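SalCYP truncation (Salinispora tropica, PDB 7ABB) is a cytochrome P450 family protein, with the largely helical fold of that family and heme c bound in its interior. Local coordinates at residues I111-F122 and F134-N142; V241-Q249 and F377-I386. All blocks are in the same frame, centred on the assembly; numbering follows the deposited sequence.

How the contacts relate
From the N terminus, contact 1 comes first: helix 108-120 is followed after a short connection by helix 130-147, which runs back along it, so the contact closes an antiparallel hairpin. Contact 2 opens only after that hairpin is complete. It spans 127 residues, bringing 377-386 near the C terminus onto helix 238-253. The two contacts are therefore in series, neither nested nor crossed, yet they meet in space. A135 and V139 of contact 1 pack on M244 of contact 2, and R136 packs on V241. Strand 385-387 also pairs with strand 127-129 inside the connection of contact 1, tying the chain end to the hairpin.

Contact 1. Residues I111-F122 and F134-N142; sequences IRANARRRISAF and FARPYVLEN
E141 is gripped by two consecutive arginines of helix 108-120. R117 meets it end-on with both terminal nitrogens, NH1 to OE1 at 3.0 Å and NH2 to OE2 at 2.9 Å, each carboxylate oxygen accepting on its syn lone pair and the two groups almost coplanar. R118 adds a third bond, NH2 to OE1 of E141 at 2.9 Å, arriving nearly along the C-O axis with its guanidinium turned 68° from the carboxylate. Two guanidinium groups on one carboxylate would be expected to keep E141 ionised. The N114 amide stacks on this carboxylate, planes 10° apart. Its OD1 takes R118 NE at 2.7 Å. N114 ND2 donates across to N142 OD1 at 2.9 Å, from above that carbonyl plane, and to Y138 O.

Helices 108-120 and 130-147 correspond to the D and E helices of the cytochrome P450 fold, here antiparallel at 155° with their axes 10.0 Å apart; both belong to a four-helix bundle with helices 238-253 and 345-362. Besides its polar bonds, R118 sits as a knob among F134, P137, Y138 and E141; its chain, extended from CG to NE, carries the guanidinium across to P137, whose CB lies over one face toward the rim. Y138 is the reciprocal knob, its ring 3.6 Å through CE1 from A115 CB, while its hydroxyl is hydrogen-bonded to the backbone O of Q351. I119 CG1 lies over the F134 face in a CH-pi contact, and F122 turns its edge to that ring in an offset edge-to-face pair, centroids 5.9 Å apart.

Contact 2. Residues V241-Q249 and F377-I386; sequences VNHMANGIQ and FLRNVYDLRI. With HEC (heme c), chain B.
N246 and L378 are joined by a pair of hydrogen bonds between the asparagine amide and the leucine backbone. L378 N donates to N246 OD1 at 2.9 Å, and N246 ND2 donates to L378 O at 3.0 Å; each donor lies in the acceptor's carbonyl plane, on a lone pair. Held flat, the amide lies nearly parallel to the F377 ring, planes 9° apart, with ND2 over one face.

The L378 side chain slides oppositely past N246, its CG beside the backbone N (chi1 -57°), and its branches reach Q249. The glutamine comes to meet them extended: NE2 is 3.7 Å from L378 CG, and OE1 is 3.6 Å from L384 CD1. Its amide is anchored at NE2 by P376 O. L384 CD2 wedges between A245 and I248, and I386 CD1 packs on I248 CG2 at 3.7 Å.

L378 CB also lies over the centre of the Y382 ring. The Y382 hydroxyl donates to N242 OD1 at 2.7 Å from above the amide carbonyl plane, and is also hydrogen-bonded to S131 OG. A water links N242 ND2 to N380 O.

H243 turns from this interface to heme c, its CD2 3.2 Å from CBB. The arrangement is that of the cytochrome P450 fold: helix 238-253 continues the long helix passing the heme, and the C-terminal segment packs on its flank away from H243.

Contact 1. Residues I111-F122 and F134-N142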
loop_
_atom_site.group_PDB
_atom_site.type_symbol
_atom_site.label_atom_id
_atom_site.label_comp_id
_atom_site.label_asym_id
_atom_site.label_seq_id
_atom_site.Cartn_x
_atom_site.Cartn_y
_atom_site.Cartn_z
ATOM N N ILE A 111 15.678 -4.352 -8.667
ATOM C CA ILE A 111 14.248 -4.539 -8.881
ATOM C C ILE A 111 13.985 -4.979 -10.312
ATOM O O ILE A 111 13.205 -5.905 -10.573
ATOM C CB ILE A 111 13.498 -3.237 -8.567
ATOM C CG1 ILE A 111 13.614 -2.865 -7.088
ATOM C CG2 ILE A 111 12.034 -3.366 -8.995
ATOM C CD1 ILE A 111 13.100 -1.477 -6.815
ATOM N N ARG A 112 14.637 -4.309 -11.260
ATOM C CA ARG A 112 14.436 -4.607 -12.674
ATOM C C ARG A 112 14.892 -6.016 -13.020
ATOM O O ARG A 112 14.201 -6.747 -13.746
ATOM C CB ARG A 112 15.173 -3.570 -13.517
ATOM C CG ARG A 112 14.818 -3.661 -15.004
ATOM C CD ARG A 112 15.508 -2.620 -15.865
ATOM N NE ARG A 112 15.136 -1.292 -15.430
ATOM C CZ ARG A 112 13.945 -0.719 -15.601
ATOM N NH1 ARG A 112 12.952 -1.332 -16.249
ATOM N NH2 ARG A 112 13.745 0.497 -15.109
ATOM N N ALA A 113 16.070 -6.414 -12.526
ATOM C CA ALA A 113 16.572 -7.752 -12.821
ATOM C C ALA A 113 15.670 -8.819 -12.218
ATOM O O ALA A 113 15.480 -9.893 -12.810
ATOM C CB ALA A 113 17.998 -7.906 -12.308
ATOM N N ASN A 114 15.124 -8.529 -11.034
ATOM C CA ASN A 114 14.142 -9.390 -10.379
ATOM C C ASN A 114 12.894 -9.562 -11.255
ATOM O O ASN A 114 12.519 -10.693 -11.598
ATOM C CB ASN A 114 13.845 -8.768 -9.011
ATOM C CG ASN A 114 12.756 -9.449 -8.210
ATOM O OD1 ASN A 114 12.266 -10.528 -8.516
ATOM N ND2 ASN A 114 12.364 -8.774 -7.138
ATOM N N ALA A 115 12.281 -8.455 -11.681
ATOM C CA ALA A 115 11.117 -8.551 -12.551
ATOM C C ALA A 115 11.436 -9.352 -13.802
ATOM O O ALA A 115 10.677 -10.244 -14.202
ATOM C CB ALA A 115 10.649 -7.173 -12.960
ATOM N N ARG A 116 12.564 -9.041 -14.441
ATOM C CA ARG A 116 12.886 -9.672 -15.723
ATOM C C ARG A 116 13.094 -11.170 -15.555
ATOM O O ARG A 116 12.635 -11.984 -16.375
ATOM C CB ARG A 116 14.120 -9.005 -16.329
ATOM C CG ARG A 116 14.482 -9.490 -17.713
ATOM C CD ARG A 116 15.738 -8.822 -18.251
ATOM N NE ARG A 116 15.599 -7.380 -18.484
ATOM C CZ ARG A 116 16.251 -6.421 -17.823
ATOM N NH1 ARG A 116 17.105 -6.701 -16.835
ATOM N NH2 ARG A 116 16.054 -5.155 -18.148
ATOM N N ARG A 117 13.835 -11.551 -14.517
ATOM C CA ARG A 117 14.070 -12.956 -14.233
ATOM C C ARG A 117 12.762 -13.697 -14.041
ATOM O O ARG A 117 12.555 -14.786 -14.593
ATOM C CB ARG A 117 14.938 -13.063 -12.969
ATOM C CG ARG A 117 15.213 -14.482 -12.480
ATOM C CD ARG A 117 15.242 -14.593 -10.948
ATOM N NE ARG A 117 15.959 -13.471 -10.340
ATOM C CZ ARG A 117 15.592 -12.871 -9.205
ATOM N NH1 ARG A 117 14.543 -13.309 -8.526
ATOM N NH2 ARG A 117 16.254 -11.815 -8.741
ATOM N N ARG A 118 11.857 -13.112 -13.255
ATOM C CA ARG A 118 10.633 -13.808 -12.907
ATOM C C ARG A 118 9.704 -13.897 -14.113
ATOM O O ARG A 118 9.129 -14.956 -14.379
ATOM C CB ARG A 118 9.968 -13.116 -11.719
ATOM C CG ARG A 118 10.768 -13.246 -10.433
ATOM C CD ARG A 118 10.046 -12.565 -9.277
ATOM N NE ARG A 118 10.792 -12.782 -8.042
ATOM C CZ ARG A 118 10.769 -13.911 -7.352
ATOM N NH1 ARG A 118 10.037 -14.949 -7.753
ATOM N NH2 ARG A 118 11.508 -14.028 -6.250
ATOM N N ILE A 119 9.567 -12.812 -14.874
ATOM C CA ILE A 119 8.654 -12.862 -16.021
ATOM C C ILE A 119 9.210 -13.792 -17.088
ATOM O O ILE A 119 8.467 -14.573 -17.700
ATOM C CB ILE A 119 8.420 -11.451 -16.560
ATOM C CG1 ILE A 119 7.711 -10.612 -15.505
ATOM C CG2 ILE A 119 7.560 -11.519 -17.856
ATOM C CD1 ILE A 119 7.854 -9.133 -15.704
ATOM N N SER A 120 10.524 -13.733 -17.334
ATOM C CA SER A 120 11.154 -14.625 -18.301
ATOM C C SER A 120 10.832 -16.080 -18.022
ATOM O O SER A 120 10.711 -16.878 -18.961
ATOM C CB SER A 120 12.674 -14.429 -18.284
ATOM O OG SER A 120 13.046 -13.226 -18.910
ATOM N N ALA A 121 10.678 -16.447 -16.755
ATOM C CA ALA A 121 10.509 -17.851 -16.414
ATOM C C ALA A 121 9.125 -18.385 -16.760
ATOM O O ALA A 121 8.950 -19.601 -16.788
ATOM C CB ALA A 121 10.781 -18.058 -14.918
ATOM N N PHE A 122 8.137 -17.522 -17.014
ATOM C CA PHE A 122 6.814 -18.009 -17.401
ATOM C C PHE A 122 6.297 -17.482 -18.731
ATOM O O PHE A 122 5.204 -17.887 -19.128
ATOM C CB PHE A 122 5.759 -17.748 -16.312
ATOM C CG PHE A 122 5.609 -16.316 -15.873
ATOM C CD1 PHE A 122 4.907 -15.388 -16.634
ATOM C CD2 PHE A 122 6.100 -15.909 -14.643
ATOM C CE1 PHE A 122 4.747 -14.066 -16.192
ATOM C CE2 PHE A 122 5.952 -14.615 -14.202
ATOM C CZ PHE A 122 5.274 -13.681 -14.956
ATOM N N PHE A 134 3.966 -14.318 -9.534
ATOM C CA PHE A 134 4.863 -13.235 -9.938
ATOM C C PHE A 134 4.883 -12.114 -8.906
ATOM O O PHE A 134 5.908 -11.918 -8.250
ATOM C CB PHE A 134 4.494 -12.691 -11.323
ATOM C CG PHE A 134 5.214 -11.422 -11.660
ATOM C CD1 PHE A 134 6.582 -11.369 -11.575
ATOM C CD2 PHE A 134 4.539 -10.267 -11.993
ATOM C CE1 PHE A 134 7.273 -10.206 -11.824
ATOM C CE2 PHE A 134 5.222 -9.090 -12.249
ATOM C CZ PHE A 134 6.584 -9.051 -12.161
ATOM N N ALA A 135 3.799 -11.369 -8.745
ATOM C CA ALA A 135 3.906 -10.078 -8.075
ATOM C C ALA A 135 4.266 -10.234 -6.603
ATOM O O ALA A 135 5.083 -9.463 -6.092
ATOM C CB ALA A 135 2.619 -9.270 -8.229
ATOM N N ARG A 136 3.666 -11.203 -5.897
ATOM C CA ARG A 136 3.952 -11.292 -4.462
ATOM C C ARG A 136 5.403 -11.662 -4.182
ATOM O O ARG A 136 6.047 -10.971 -3.374
ATOM C CB ARG A 136 2.976 -12.253 -3.783
ATOM C CG ARG A 136 3.015 -12.172 -2.262
ATOM C CD ARG A 136 1.923 -13.002 -1.633
ATOM N NE ARG A 136 0.609 -12.508 -2.053
ATOM C CZ ARG A 136 -0.260 -13.170 -2.809
ATOM N NH1 ARG A 136 -0.011 -14.401 -3.250
ATOM N NH2 ARG A 136 -1.404 -12.581 -3.122
ATOM N N PRO A 137 5.980 -12.715 -4.770
ATOM C CA PRO A 137 7.403 -12.968 -4.514
ATOM C C PRO A 137 8.298 -11.844 -5.015
ATOM O O PRO A 137 9.323 -11.548 -4.382
ATOM C CB PRO A 137 7.662 -14.304 -5.227
ATOM C CG PRO A 137 6.555 -14.535 -6.076
ATOM C CD PRO A 137 5.375 -13.776 -5.580
ATOM N N TYR A 138 7.925 -11.196 -6.115
ATOM C CA TYR A 138 8.667 -10.038 -6.618
ATOM C C TYR A 138 8.717 -8.927 -5.580
ATOM O O TYR A 138 9.795 -8.451 -5.205
ATOM C CB TYR A 138 7.983 -9.542 -7.894
ATOM C CG TYR A 138 8.368 -8.185 -8.394
ATOM C CD1 TYR A 138 9.603 -7.952 -8.980
ATOM C CD2 TYR A 138 7.488 -7.116 -8.287
ATOM C CE1 TYR A 138 9.937 -6.702 -9.458
ATOM C CE2 TYR A 138 7.811 -5.888 -8.770
ATOM C CZ TYR A 138 9.001 -5.677 -9.376
ATOM O OH TYR A 138 9.292 -4.432 -9.850
ATOM N N VAL A 139 7.552 -8.508 -5.106
ATOM C CA VAL A 139 7.473 -7.411 -4.155
ATOM C C VAL A 139 8.165 -7.776 -2.849
ATOM O O VAL A 139 8.862 -6.944 -2.251
ATOM C CB VAL A 139 6.002 -7.012 -3.935
ATOM C CG1 VAL A 139 5.868 -6.026 -2.774
ATOM C CG2 VAL A 139 5.445 -6.388 -5.204
ATOM N N LEU A 140 7.954 -8.997 -2.356
ATOM C CA LEU A 140 8.596 -9.387 -1.105
ATOM C C LEU A 140 10.111 -9.428 -1.251
ATOM O O LEU A 140 10.829 -9.000 -0.344
ATOM C CB LEU A 140 8.053 -10.728 -0.639
ATOM C CG LEU A 140 8.670 -11.291 0.643
ATOM C CD1 LEU A 140 8.542 -10.331 1.817
ATOM C CD2 LEU A 140 8.022 -12.641 0.946
ATOM N N GLU A 141 10.623 -9.946 -2.369
ATOM C CA GLU A 141 12.068 -9.907 -2.599
ATOM C C GLU A 141 12.579 -8.468 -2.518
ATOM O O GLU A 141 13.590 -8.186 -1.855
ATOM C CB GLU A 141 12.417 -10.520 -3.960
ATOM C CG GLU A 141 13.901 -10.400 -4.320
ATOM C CD GLU A 141 14.306 -11.128 -5.587
ATOM O OE1 GLU A 141 13.626 -12.113 -5.983
ATOM O OE2 GLU A 141 15.296 -10.680 -6.195
ATOM N N ASN A 142 11.889 -7.546 -3.189
ATOM C CA ASN A 142 12.290 -6.147 -3.169
ATOM C C ASN A 142 12.246 -5.583 -1.751
ATOM O O ASN A 142 13.122 -4.808 -1.359
ATOM C CB ASN A 142 11.365 -5.313 -4.070
ATOM C CG ASN A 142 11.435 -5.715 -5.514
ATOM O OD1 ASN A 142 12.477 -6.132 -6.020
ATOM N ND2 ASN A 142 10.301 -5.568 -6.204
#

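Contact 2. Residues V241-Q249 and F377-I386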
loop_
_atom_site.group_PDB
_atom_site.type_symbol
_atom_site.label_atom_id
_atom_site.label_comp_id
_atom_site.label_asym_id
_atom_site.label_seq_id
_atom_site.Cartn_x
_atom_site.Cartn_y
_atom_site.Cartn_z
ATOM N N VAL A 241 1.431 -5.226 -4.234
ATOM C CA VAL A 241 0.989 -6.332 -5.079
ATOM C C VAL A 241 -0.378 -6.018 -5.668
ATOM O O VAL A 241 -0.610 -6.225 -6.863
ATOM C CB VAL A 241 0.952 -7.649 -4.278
ATOM C CG1 VAL A 241 0.207 -8.756 -5.071
ATOM C CG2 VAL A 241 2.340 -8.106 -3.933
ATOM N N ASN A 242 -1.313 -5.525 -4.847
ATOM C CA ASN A 242 -2.673 -5.385 -5.359
ATOM C C ASN A 242 -2.808 -4.189 -6.285
ATOM O O ASN A 242 -3.639 -4.236 -7.200
ATOM C CB ASN A 242 -3.675 -5.342 -4.213
ATOM C CG ASN A 242 -3.742 -6.669 -3.468
ATOM O OD1 ASN A 242 -3.207 -7.688 -3.941
ATOM N ND2 ASN A 242 -4.396 -6.678 -2.325
ATOM N N HIS A 243 -1.995 -3.142 -6.107
ATOM C CA HIS A 243 -1.933 -2.080 -7.110
ATOM C C HIS A 243 -1.356 -2.597 -8.424
ATOM O O HIS A 243 -1.859 -2.260 -9.509
ATOM C CB HIS A 243 -1.128 -0.890 -6.583
ATOM C CG HIS A 243 -1.970 0.129 -5.883
ATOM N ND1 HIS A 243 -2.911 0.901 -6.537
ATOM C CD2 HIS A 243 -2.029 0.491 -4.581
ATOM C CE1 HIS A 243 -3.485 1.714 -5.670
ATOM N NE2 HIS A 243 -2.963 1.491 -4.474
ATOM N N MET A 244 -0.335 -3.454 -8.349
ATOM C CA MET A 244 0.214 -4.049 -9.562
ATOM C C MET A 244 -0.848 -4.855 -10.281
ATOM O O MET A 244 -0.969 -4.792 -11.511
ATOM C CB MET A 244 1.400 -4.953 -9.233
ATOM C CG MET A 244 2.667 -4.223 -8.892
ATOM S SD MET A 244 4.004 -5.342 -8.401
ATOM C CE MET A 244 4.135 -6.304 -9.897
ATOM N N ALA A 245 -1.622 -5.617 -9.515
ATOM C CA ALA A 245 -2.596 -6.545 -10.084
ATOM C C ALA A 245 -3.787 -5.804 -10.679
ATOM O O ALA A 245 -4.235 -6.116 -11.789
ATOM C CB ALA A 245 -3.060 -7.522 -9.004
ATOM N N ASN A 246 -4.363 -4.855 -9.938
ATOM C CA ASN A 246 -5.514 -4.133 -10.468
ATOM C C ASN A 246 -5.147 -3.317 -11.695
ATOM O O ASN A 246 -5.969 -3.192 -12.621
ATOM C CB ASN A 246 -6.102 -3.243 -9.377
ATOM C CG ASN A 246 -7.022 -3.999 -8.453
ATOM O OD1 ASN A 246 -8.037 -4.550 -8.887
ATOM N ND2 ASN A 246 -6.683 -4.025 -7.166
ATOM N N GLY A 247 -3.923 -2.781 -11.738
ATOM C CA GLY A 247 -3.491 -2.042 -12.915
ATOM C C GLY A 247 -3.330 -2.935 -14.138
ATOM O O GLY A 247 -3.835 -2.617 -15.219
ATOM N N ILE A 248 -2.598 -4.048 -13.997
ATOM C CA ILE A 248 -2.430 -4.959 -15.134
ATOM C C ILE A 248 -3.762 -5.570 -15.524
ATOM O O ILE A 248 -4.003 -5.825 -16.707
ATOM C CB ILE A 248 -1.376 -6.046 -14.840
ATOM C CG1 ILE A 248 -0.877 -6.622 -16.163
ATOM C CG2 ILE A 248 -1.911 -7.131 -13.959
ATOM C CD1 ILE A 248 0.131 -5.688 -16.830
ATOM N N GLN A 249 -4.654 -5.818 -14.563
ATOM C CA GLN A 249 -5.960 -6.356 -14.928
ATOM C C GLN A 249 -6.723 -5.385 -15.824
ATOM O O GLN A 249 -7.367 -5.800 -16.804
ATOM C CB GLN A 249 -6.767 -6.687 -13.675
ATOM C CG GLN A 249 -8.131 -7.248 -14.036
ATOM C CD GLN A 249 -8.950 -7.694 -12.866
ATOM O OE1 GLN A 249 -9.209 -8.879 -12.693
ATOM N NE2 GLN A 249 -9.436 -6.738 -12.099
ATOM N N PHE A 377 -12.905 -5.806 -8.797
ATOM C CA PHE A 377 -11.792 -5.184 -8.099
ATOM C C PHE A 377 -11.097 -6.248 -7.248
ATOM O O PHE A 377 -11.769 -7.023 -6.555
ATOM C CB PHE A 377 -12.301 -4.021 -7.221
ATOM C CG PHE A 377 -11.201 -3.310 -6.465
ATOM C CD1 PHE A 377 -10.365 -2.423 -7.109
ATOM C CD2 PHE A 377 -10.982 -3.579 -5.125
ATOM C CE1 PHE A 377 -9.326 -1.787 -6.429
ATOM C CE2 PHE A 377 -9.945 -2.923 -4.425
ATOM C CZ PHE A 377 -9.123 -2.044 -5.086
ATOM N N LEU A 378 -9.761 -6.278 -7.295
ATOM C CA LEU A 378 -8.962 -7.337 -6.679
ATOM C C LEU A 378 -8.534 -6.913 -5.283
ATOM O O LEU A 378 -7.908 -5.869 -5.131
ATOM C CB LEU A 378 -7.731 -7.648 -7.525
ATOM C CG LEU A 378 -8.067 -8.039 -8.973
ATOM C CD1 LEU A 378 -6.786 -8.172 -9.766
ATOM C CD2 LEU A 378 -8.882 -9.308 -9.012
ATOM N N ARG A 379 -8.899 -7.710 -4.283
ATOM C CA ARG A 379 -8.548 -7.456 -2.893
ATOM C C ARG A 379 -8.660 -8.767 -2.133
ATOM O O ARG A 379 -9.290 -9.721 -2.596
ATOM C CB ARG A 379 -9.462 -6.395 -2.265
ATOM C CG ARG A 379 -10.927 -6.770 -2.313
ATOM C CD ARG A 379 -11.860 -5.601 -1.981
ATOM N NE ARG A 379 -11.947 -5.343 -0.546
ATOM C CZ ARG A 379 -12.961 -5.713 0.236
ATOM N NH1 ARG A 379 -14.003 -6.378 -0.254
ATOM N NH2 ARG A 379 -12.924 -5.419 1.527
ATOM N N ASN A 380 -8.036 -8.813 -0.958
ATOM C CA ASN A 380 -8.144 -9.991 -0.080
ATOM C C ASN A 380 -7.672 -11.216 -0.865
ATOM O O ASN A 380 -6.571 -11.182 -1.437
ATOM C CB ASN A 380 -9.565 -10.082 0.447
ATOM C CG ASN A 380 -9.951 -8.873 1.279
ATOM O OD1 ASN A 380 -9.107 -8.296 1.957
ATOM N ND2 ASN A 380 -11.216 -8.482 1.215
ATOM N N VAL A 381 -8.449 -12.295 -0.915
ATOM C CA VAL A 381 -8.093 -13.507 -1.647
ATOM C C VAL A 381 -8.700 -13.446 -3.044
ATOM O O VAL A 381 -9.920 -13.342 -3.200
ATOM C CB VAL A 381 -8.576 -14.753 -0.897
ATOM C CG1 VAL A 381 -8.240 -16.019 -1.690
ATOM C CG2 VAL A 381 -7.958 -14.792 0.496
ATOM N N TYR A 382 -7.845 -13.515 -4.054
ATOM C CA TYR A 382 -8.272 -13.505 -5.447
ATOM C C TYR A 382 -7.246 -14.274 -6.266
ATOM O O TYR A 382 -6.147 -14.570 -5.797
ATOM C CB TYR A 382 -8.419 -12.069 -5.961
ATOM C CG TYR A 382 -7.120 -11.301 -5.997
ATOM C CD1 TYR A 382 -6.282 -11.356 -7.108
ATOM C CD2 TYR A 382 -6.724 -10.523 -4.908
ATOM C CE1 TYR A 382 -5.090 -10.657 -7.145
ATOM C CE2 TYR A 382 -5.534 -9.823 -4.933
ATOM C CZ TYR A 382 -4.718 -9.890 -6.051
ATOM O OH TYR A 382 -3.524 -9.208 -6.117
ATOM N N ASP A 383 -7.600 -14.577 -7.516
ATOM C CA ASP A 383 -6.677 -15.248 -8.430
ATOM C C ASP A 383 -6.787 -14.551 -9.779
ATOM O O ASP A 383 -7.772 -14.733 -10.498
ATOM C CB ASP A 383 -6.994 -16.741 -8.535
ATOM C CG ASP A 383 -6.033 -17.491 -9.450
ATOM O OD1 ASP A 383 -5.156 -16.850 -10.056
ATOM O OD2 ASP A 383 -6.159 -18.731 -9.556
ATOM N N LEU A 384 -5.793 -13.753 -10.114
ATOM C CA LEU A 384 -5.762 -13.017 -11.369
ATOM C C LEU A 384 -4.988 -13.852 -12.375
ATOM O O LEU A 384 -3.760 -13.937 -12.303
ATOM C CB LEU A 384 -5.114 -11.653 -11.175
ATOM C CG LEU A 384 -4.836 -10.886 -12.465
ATOM C CD1 LEU A 384 -6.121 -10.621 -13.218
ATOM C CD2 LEU A 384 -4.128 -9.589 -12.165
ATOM N N ARG A 385 -5.714 -14.468 -13.301
ATOM C CA ARG A 385 -5.114 -15.192 -14.414
ATOM C C ARG A 385 -5.024 -14.255 -15.612
ATOM O O ARG A 385 -6.008 -13.609 -15.982
ATOM C CB ARG A 385 -5.936 -16.434 -14.761
ATOM C CG ARG A 385 -5.376 -17.280 -15.904
ATOM C CD ARG A 385 -6.152 -18.584 -16.084
ATOM N NE ARG A 385 -5.751 -19.343 -17.279
ATOM C CZ ARG A 385 -6.588 -19.808 -18.214
ATOM N NH1 ARG A 385 -7.901 -19.583 -18.115
ATOM N NH2 ARG A 385 -6.123 -20.503 -19.269
ATOM N N ILE A 386 -3.847 -14.191 -16.217
ATOM C CA ILE A 386 -3.617 -13.451 -17.448
ATOM C C ILE A 386 -3.121 -14.460 -18.469
ATOM O O ILE A 386 -2.390 -15.395 -18.115
ATOM C CB ILE A 386 -2.584 -12.327 -17.250
ATOM C CG1 ILE A 386 -2.993 -11.429 -16.082
ATOM C CG2 ILE A 386 -2.369 -11.543 -18.529
ATOM C CD1 ILE A 386 -2.040 -10.303 -15.802
HETATM FE FE HEC B . 2.631 2.431 2.926
HETATM C CHA HEC B . 1.769 4.244 5.721
HETATM C CHB HEC B . -0.367 3.304 1.516
HETATM C CHC HEC B . 3.487 0.664 0.115
HETATM C CHD HEC B . 5.432 1.270 4.475
HETATM N NA HEC B . 1.039 3.523 3.508
HETATM C C1A HEC B . 0.876 4.246 4.690
HETATM C C2A HEC B . -0.370 4.984 4.694
HETATM C C3A HEC B . -0.942 4.716 3.506
HETATM C C4A HEC B . -0.089 3.816 2.769
HETATM C CMA HEC B . -2.297 5.217 2.975
HETATM C CAA HEC B . -0.903 5.933 5.826
HETATM C CBA HEC B . -1.723 5.220 6.895
HETATM C CGA HEC B . -2.235 6.232 7.907
HETATM O O1A HEC B . -2.820 5.740 8.899
HETATM O O2A HEC B . -2.044 7.457 7.686
HETATM N NB HEC B . 1.718 2.009 1.187
HETATM C C1B HEC B . 0.496 2.503 0.769
HETATM C C2B HEC B . 0.290 2.059 -0.577
HETATM C C3B HEC B . 1.367 1.354 -0.969
HETATM C C4B HEC B . 2.266 1.287 0.131
HETATM C CMB HEC B . -0.985 2.443 -1.355
HETATM C CAB HEC B . 1.722 0.628 -2.241
HETATM C CBB HEC B . 0.906 0.960 -3.448
HETATM N NC HEC B . 4.157 1.179 2.422
HETATM C C1C HEC B . 4.359 0.634 1.175
HETATM C C2C HEC B . 5.641 -0.020 1.152
HETATM C C3C HEC B . 6.215 0.141 2.365
HETATM C C4C HEC B . 5.271 0.880 3.171
HETATM C CMC HEC B . 6.209 -0.727 -0.079
HETATM C CAC HEC B . 7.554 -0.365 2.927
HETATM C CBC HEC B . 8.670 -0.774 1.966
HETATM N ND HEC B . 3.413 2.690 4.744
HETATM C C1D HEC B . 4.606 2.101 5.163
HETATM C C2D HEC B . 4.869 2.539 6.497
HETATM C C3D HEC B . 3.763 3.446 6.909
HETATM C C4D HEC B . 2.906 3.504 5.744
HETATM C CMD HEC B . 6.075 2.118 7.345
HETATM C CAD HEC B . 3.576 4.170 8.253
HETATM C CBD HEC B . 4.203 5.537 8.128
HETATM C CGD HEC B . 3.958 6.339 9.392
HETATM O O1D HEC B . 4.636 7.371 9.588
HETATM O O2D HEC B . 3.085 5.922 10.179
HETATM O O HOH W 1 -4.581 -9.359 -0.821
#